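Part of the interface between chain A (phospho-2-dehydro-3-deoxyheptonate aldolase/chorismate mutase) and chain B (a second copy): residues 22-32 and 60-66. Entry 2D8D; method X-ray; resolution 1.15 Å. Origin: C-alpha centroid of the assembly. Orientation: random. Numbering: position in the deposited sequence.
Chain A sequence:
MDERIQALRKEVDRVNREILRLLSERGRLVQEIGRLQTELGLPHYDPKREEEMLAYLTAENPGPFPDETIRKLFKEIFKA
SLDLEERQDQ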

ATOM      1  N   LEU A  22       4.834   6.046   3.197  1.00  6.70           N
ATOM      2  CA  LEU A  22       5.624   4.820   3.173  1.00  6.51           C
ATOM      3  C   LEU A  22       5.884   4.314   1.759  1.00  6.38           C
ATOM      4  O   LEU A  22       6.974   3.826   1.466  1.00  6.78           O
ATOM      5  N   LEU A  23       4.896   4.423   0.879  1.00  6.47           N
ATOM      6  CA  LEU A  23       5.094   4.000  -0.502  1.00  6.82           C
ATOM      7  C   LEU A  23       6.184   4.862  -1.128  1.00  7.48           C
ATOM      8  O   LEU A  23       7.058   4.365  -1.836  1.00  7.45           O
ATOM      9  N   SER A  24       6.135   6.160  -0.857  1.00  7.37           N
ATOM     10  CA  SER A  24       7.119   7.077  -1.410  1.00  7.56           C
ATOM     11  C   SER A  24       8.511   6.772  -0.866  1.00  7.29           C
ATOM     12  O   SER A  24       9.495   6.823  -1.606  1.00  7.91           O
ATOM     13  N   GLU A  25       8.595   6.455   0.423  1.00  7.73           N
ATOM     14  CA  GLU A  25       9.876   6.107   1.024  1.00  8.18           C
ATOM     15  C   GLU A  25      10.418   4.848   0.348  1.00  6.94           C
ATOM     16  O   GLU A  25      11.608   4.763   0.044  1.00  7.19           O
ATOM     17  N   ARG A  26       9.542   3.875   0.106  1.00  6.50           N
ATOM     18  CA  ARG A  26       9.966   2.644  -0.543  1.00  6.44           C
ATOM     19  C   ARG A  26      10.507   2.962  -1.934  1.00  6.60           C
ATOM     20  O   ARG A  26      11.502   2.381  -2.372  1.00  7.59           O
ATOM     21  N   GLY A  27       9.848   3.887  -2.625  1.00  7.73           N
ATOM     22  CA  GLY A  27      10.286   4.273  -3.956  1.00  8.17           C
ATOM     23  C   GLY A  27      11.688   4.855  -3.940  1.00  8.06           C
ATOM     24  O   GLY A  27      12.520   4.516  -4.789  1.00  8.51           O
ATOM     25  N   ARG A  28      11.957   5.734  -2.979  1.00  8.43           N
ATOM     26  CA  ARG A  28      13.277   6.346  -2.869  1.00  7.99           C
ATOM     27  C   ARG A  28      14.341   5.286  -2.598  1.00  7.45           C
ATOM     28  O   ARG A  28      15.436   5.346  -3.155  1.00  7.98           O
ATOM     29  N   LEU A  29      14.022   4.321  -1.740  1.00  7.31           N
ATOM     30  CA  LEU A  29      14.964   3.258  -1.410  1.00  6.66           C
ATOM     31  C   LEU A  29      15.300   2.415  -2.634  1.00  6.85           C
ATOM     32  O   LEU A  29      16.466   2.101  -2.875  1.00  7.21           O
ATOM     33  N   VAL A  30      14.280   2.045  -3.404  1.00  6.52           N
ATOM     34  CA  VAL A  30      14.493   1.242  -4.602  1.00  8.41           C
ATOM     35  C   VAL A  30      15.357   2.002  -5.601  1.00  8.06           C
ATOM     36  O   VAL A  30      16.205   1.411  -6.259  1.00  8.51           O
ATOM     37  N   GLN A  31      15.149   3.307  -5.717  1.00  8.48           N
ATOM     38  CA  GLN A  31      15.956   4.105  -6.636  1.00  8.81           C
ATOM     39  C   GLN A  31      17.415   4.095  -6.214  1.00  9.04           C
ATOM     40  O   GLN A  31      18.311   4.004  -7.055  1.00  9.52           O
ATOM     41  N   GLU A  32      17.651   4.211  -4.911  1.00  8.84           N
ATOM     42  CA  GLU A  32      19.012   4.206  -4.404  1.00  9.00           C
ATOM     43  C   GLU A  32      19.672   2.861  -4.666  1.00  8.30           C
ATOM     44  O   GLU A  32      20.834   2.805  -5.063  1.00  8.75           O
TER
ATOM     45  N   GLU B  60      -1.068  15.511  -2.830  1.00  8.20           N
ATOM     46  CA  GLU B  60      -0.016  15.452  -1.821  1.00  8.01           C
ATOM     47  C   GLU B  60       1.163  14.545  -2.162  1.00  8.20           C
ATOM     48  O   GLU B  60       2.139  14.478  -1.413  1.00  9.50           O
ATOM     49  N   ASN B  61       1.076  13.859  -3.298  1.00  8.32           N
ATOM     50  CA  ASN B  61       2.126  12.943  -3.726  1.00  8.32           C
ATOM     51  C   ASN B  61       3.493  13.621  -3.734  1.00  8.82           C
ATOM     52  O   ASN B  61       3.723  14.561  -4.494  1.00 10.39           O
ATOM     53  N   PRO B  62       4.424  13.148  -2.889  1.00  9.48           N
ATOM     54  CA  PRO B  62       5.762  13.741  -2.823  1.00 11.08           C
ATOM     55  C   PRO B  62       6.753  13.120  -3.798  1.00 11.53           C
ATOM     56  O   PRO B  62       7.906  13.549  -3.879  1.00 13.69           O
ATOM     57  N   GLY B  63       6.304  12.118  -4.544  1.00 11.20           N
ATOM     58  CA  GLY B  63       7.198  11.442  -5.465  1.00 10.81           C
ATOM     59  C   GLY B  63       7.955  10.381  -4.685  1.00 10.86           C
ATOM     60  O   GLY B  63       7.841  10.325  -3.460  1.00 11.75           O
ATOM     61  N   PRO B  64       8.785   9.563  -5.345  1.00 10.70           N
ATOM     62  CA  PRO B  64       9.080   9.557  -6.782  1.00 11.12           C
ATOM     63  C   PRO B  64       8.053   8.936  -7.727  1.00 12.12           C
ATOM     64  O   PRO B  64       8.209   9.025  -8.944  1.00 12.94           O
ATOM     65  N   PHE B  65       7.016   8.298  -7.196  1.00 11.66           N
ATOM     66  CA  PHE B  65       6.014   7.693  -8.068  1.00 12.34           C
ATOM     67  C   PHE B  65       5.179   8.743  -8.781  1.00 13.25           C
ATOM     68  O   PHE B  65       4.842   9.778  -8.204  1.00 13.06           O
ATOM     69  N   PRO B  66       4.849   8.502 -10.059  1.00 13.43           N
ATOM     70  CA  PRO B  66       4.034   9.477 -10.787  1.00 14.12           C
ATOM     71  C   PRO B  66       2.627   9.455 -10.193  1.00 13.38           C
ATOM     72  O   PRO B  66       2.214   8.452  -9.607  1.00 11.59           O
TER

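The chain A stretch is one turn after another of a continuous helix, and chain B lays an irregular, proline-rich loop across it. No direct hydrogen bond joins the two; packing and one water do the work. Leu A23 (chi1 m, chi2 t) points sideways and offers the loop mainly its backbone: its O lies 3.1 Å from Phe B65 CE1, near the plane of the ring, where the slightly positive aromatic edge suits a carbonyl oxygen. The same oxygen accepts the helical hydrogen bond from Gly A27 N.

Ser A24, rotamer m, is small enough to let the loop come close. Its CB sits 3.2 Å from Gly B63 O, and its OG is 3.3 Å from Pro B62 CG. The loop is held in shape here by Asn B61 (chi1 t): Gly B63 N donates to Asn B61 OD1 at 2.9 Å, and Asn B61 ND2 donates to Phe B65 O at 2.8 Å. Gly B63 itself has backbone angles that call for glycine.

The CA-to-CB bond of Glu A25 points away from the loop; that of Arg A26 points sideways, and its all-t chain (chi1 to chi3) passes the loop without meaningful contact. Gly A27 is the point where bulk must be absent: a CB would point toward the loop and clash with Pro B64 CG, with Phe B65 CE1 also tight. Without it, Phe B65 (chi1 m) brings CE1 to 3.9 Å from Gly A27 CA.

Arg A28 (chi1 m, chi2 t, chi3 m) lays its aliphatic part beside the cis-proline, with CG 3.8 Å from Pro B64 CD. Its NH1 donates to a water at 2.8 Å, which in turn donates to Gly B63 O at 2.8 Å, bridging the chains. One turn beyond Gly A27, Gln A31 (chi1 m, chi2 t) points toward the loop; it is exposed, so its amide group can stay in reach of solvent while OE1 rests 3.4 Å from Pro B64 CG.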

ATOM      1  CB  LEU A  22       4.955   3.736   4.023  1.00  8.86           C
ATOM      2  CG  LEU A  22       5.347   3.734   5.510  1.00 12.25           C
ATOM      3  CD1 LEU A  22       6.811   3.332   5.652  1.00 13.54           C
ATOM      4  CD2 LEU A  22       5.104   5.102   6.128  1.00 15.68           C
ATOM      5  CB  LEU A  23       3.805   4.162  -1.308  1.00  7.73           C
ATOM      6  CG  LEU A  23       2.686   3.150  -1.068  1.00  8.30           C
ATOM      7  CD1 LEU A  23       1.443   3.595  -1.819  1.00  9.93           C
ATOM      8  CD2 LEU A  23       3.121   1.768  -1.533  1.00 10.02           C
ATOM      9  CB  SER A  24       6.710   8.518  -1.109  1.00  8.48           C
ATOM     10  OG  SER A  24       5.473   8.816  -1.740  1.00  8.09           O
ATOM     11  CB  GLU A  25       9.716   5.865   2.527  1.00  9.47           C
ATOM     12  CG  GLU A  25      10.966   5.323   3.209  1.00 14.00           C
ATOM     13  CD  GLU A  25      10.797   5.179   4.712  1.00 16.40           C
ATOM     14  OE1 GLU A  25       9.643   5.139   5.185  1.00 19.34           O
ATOM     15  OE2 GLU A  25      11.823   5.091   5.420  1.00 19.01           O
ATOM     16  CB  ARG A  26       8.800   1.656  -0.655  1.00  7.23           C
ATOM     17  CG  ARG A  26       9.275   0.251  -0.970  1.00  7.84           C
ATOM     18  CD  ARG A  26       8.138  -0.734  -1.217  1.00  7.55           C
ATOM     19  NE  ARG A  26       8.670  -2.087  -1.354  1.00  8.58           N
ATOM     20  CZ  ARG A  26       9.252  -2.564  -2.450  1.00  8.24           C
ATOM     21  NH1 ARG A  26       9.365  -1.809  -3.533  1.00  8.45           N
ATOM     22  NH2 ARG A  26       9.782  -3.780  -2.443  1.00  9.35           N
ATOM     23  CB  ARG A  28      13.302   7.394  -1.750  1.00  9.28           C
ATOM     24  CG  ARG A  28      12.385   8.595  -1.970  1.00 11.66           C
ATOM     25  CD  ARG A  28      12.757   9.750  -1.038  1.00 16.10           C
ATOM     26  NE  ARG A  28      12.645   9.401   0.379  1.00 17.78           N
ATOM     27  CZ  ARG A  28      11.504   9.374   1.064  1.00 18.40           C
ATOM     28  NH1 ARG A  28      10.356   9.679   0.471  1.00 17.01           N
ATOM     29  NH2 ARG A  28      11.512   9.037   2.345  1.00 19.74           N
ATOM     30  CB  LEU A  29      14.397   2.363  -0.307  1.00  7.23           C
ATOM     31  CG  LEU A  29      14.272   3.015   1.073  1.00  7.27           C
ATOM     32  CD1 LEU A  29      13.438   2.127   1.978  1.00  8.77           C
ATOM     33  CD2 LEU A  29      15.653   3.252   1.672  1.00  9.17           C
ATOM     34  CB  VAL A  30      13.152   0.846  -5.264  1.00 11.64           C
ATOM     35  CG1 VAL A  30      13.412   0.101  -6.563  1.00 15.03           C
ATOM     36  CG2 VAL A  30      12.353  -0.038  -4.316  1.00 14.50           C
ATOM     37  CB  GLN A  31      15.472   5.548  -6.667  1.00 10.27           C
ATOM     38  CG  GLN A  31      14.144   5.733  -7.331  1.00 13.90           C
ATOM     39  CD  GLN A  31      13.686   7.168  -7.287  1.00 14.87           C
ATOM     40  OE1 GLN A  31      13.576   7.765  -6.218  1.00 18.44           O
ATOM     41  NE2 GLN A  31      13.420   7.734  -8.453  1.00 17.29           N
ATOM     42  CB  GLU A  32      19.041   4.513  -2.909  1.00 11.87           C
ATOM     43  CG  GLU A  32      20.455   4.572  -2.361  1.00 17.99           C
ATOM     44  CD  GLU A  32      21.365   5.440  -3.210  1.00 20.77           C
ATOM     45  OE1 GLU A  32      21.047   6.635  -3.395  1.00 24.03           O
ATOM     46  OE2 GLU A  32      22.398   4.927  -3.695  1.00 20.29           O
TER
ATOM     47  CB  GLU B  60      -0.637  15.018  -0.491  1.00  8.70           C
ATOM     48  CG  GLU B  60      -1.630  16.033   0.058  1.00  9.18           C
ATOM     49  CD  GLU B  60      -2.632  15.436   1.026  1.00  8.86           C
ATOM     50  OE1 GLU B  60      -2.278  14.485   1.754  1.00  9.58           O
ATOM     51  OE2 GLU B  60      -3.776  15.933   1.067  1.00  8.35           O
ATOM     52  CB  ASN B  61       1.793  12.400  -5.114  1.00  9.90           C
ATOM     53  CG  ASN B  61       2.874  11.501  -5.662  1.00  9.04           C
ATOM     54  OD1 ASN B  61       3.652  10.915  -4.909  1.00  9.17           O
ATOM     55  ND2 ASN B  61       2.923  11.376  -6.983  1.00 10.60           N
ATOM     56  CB  PRO B  62       6.163  13.481  -1.381  1.00 13.06           C
ATOM     57  CG  PRO B  62       5.634  12.094  -1.174  1.00 12.13           C
ATOM     58  CD  PRO B  62       4.247  12.153  -1.813  1.00 10.84           C
ATOM     59  CB  PRO B  64      10.413   8.827  -6.839  1.00 11.94           C
ATOM     60  CG  PRO B  64      10.233   7.787  -5.774  1.00 12.57           C
ATOM     61  CD  PRO B  64       9.628   8.583  -4.638  1.00 11.82           C
ATOM     62  CB  PHE B  65       5.070   6.785  -7.279  1.00 13.23           C
ATOM     63  CG  PHE B  65       5.721   5.551  -6.742  1.00 13.20           C
ATOM     64  CD1 PHE B  65       5.905   5.389  -5.375  1.00 13.59           C
ATOM     65  CD2 PHE B  65       6.152   4.547  -7.603  1.00 14.57           C
ATOM     66  CE1 PHE B  65       6.511   4.241  -4.869  1.00 14.29           C
ATOM     67  CE2 PHE B  65       6.759   3.396  -7.109  1.00 16.37           C
ATOM     68  CZ  PHE B  65       6.938   3.242  -5.738  1.00 15.49           C
ATOM     69  CB  PRO B  66       4.058   8.950 -12.219  1.00 15.31           C
ATOM     70  CG  PRO B  66       5.370   8.232 -12.301  1.00 16.18           C
ATOM     71  CD  PRO B  66       5.416   7.503 -10.981  1.00 13.47           C
TER
HETATM   72  O   HOH W   1       9.831  11.284  -1.821  1.00 21.58           O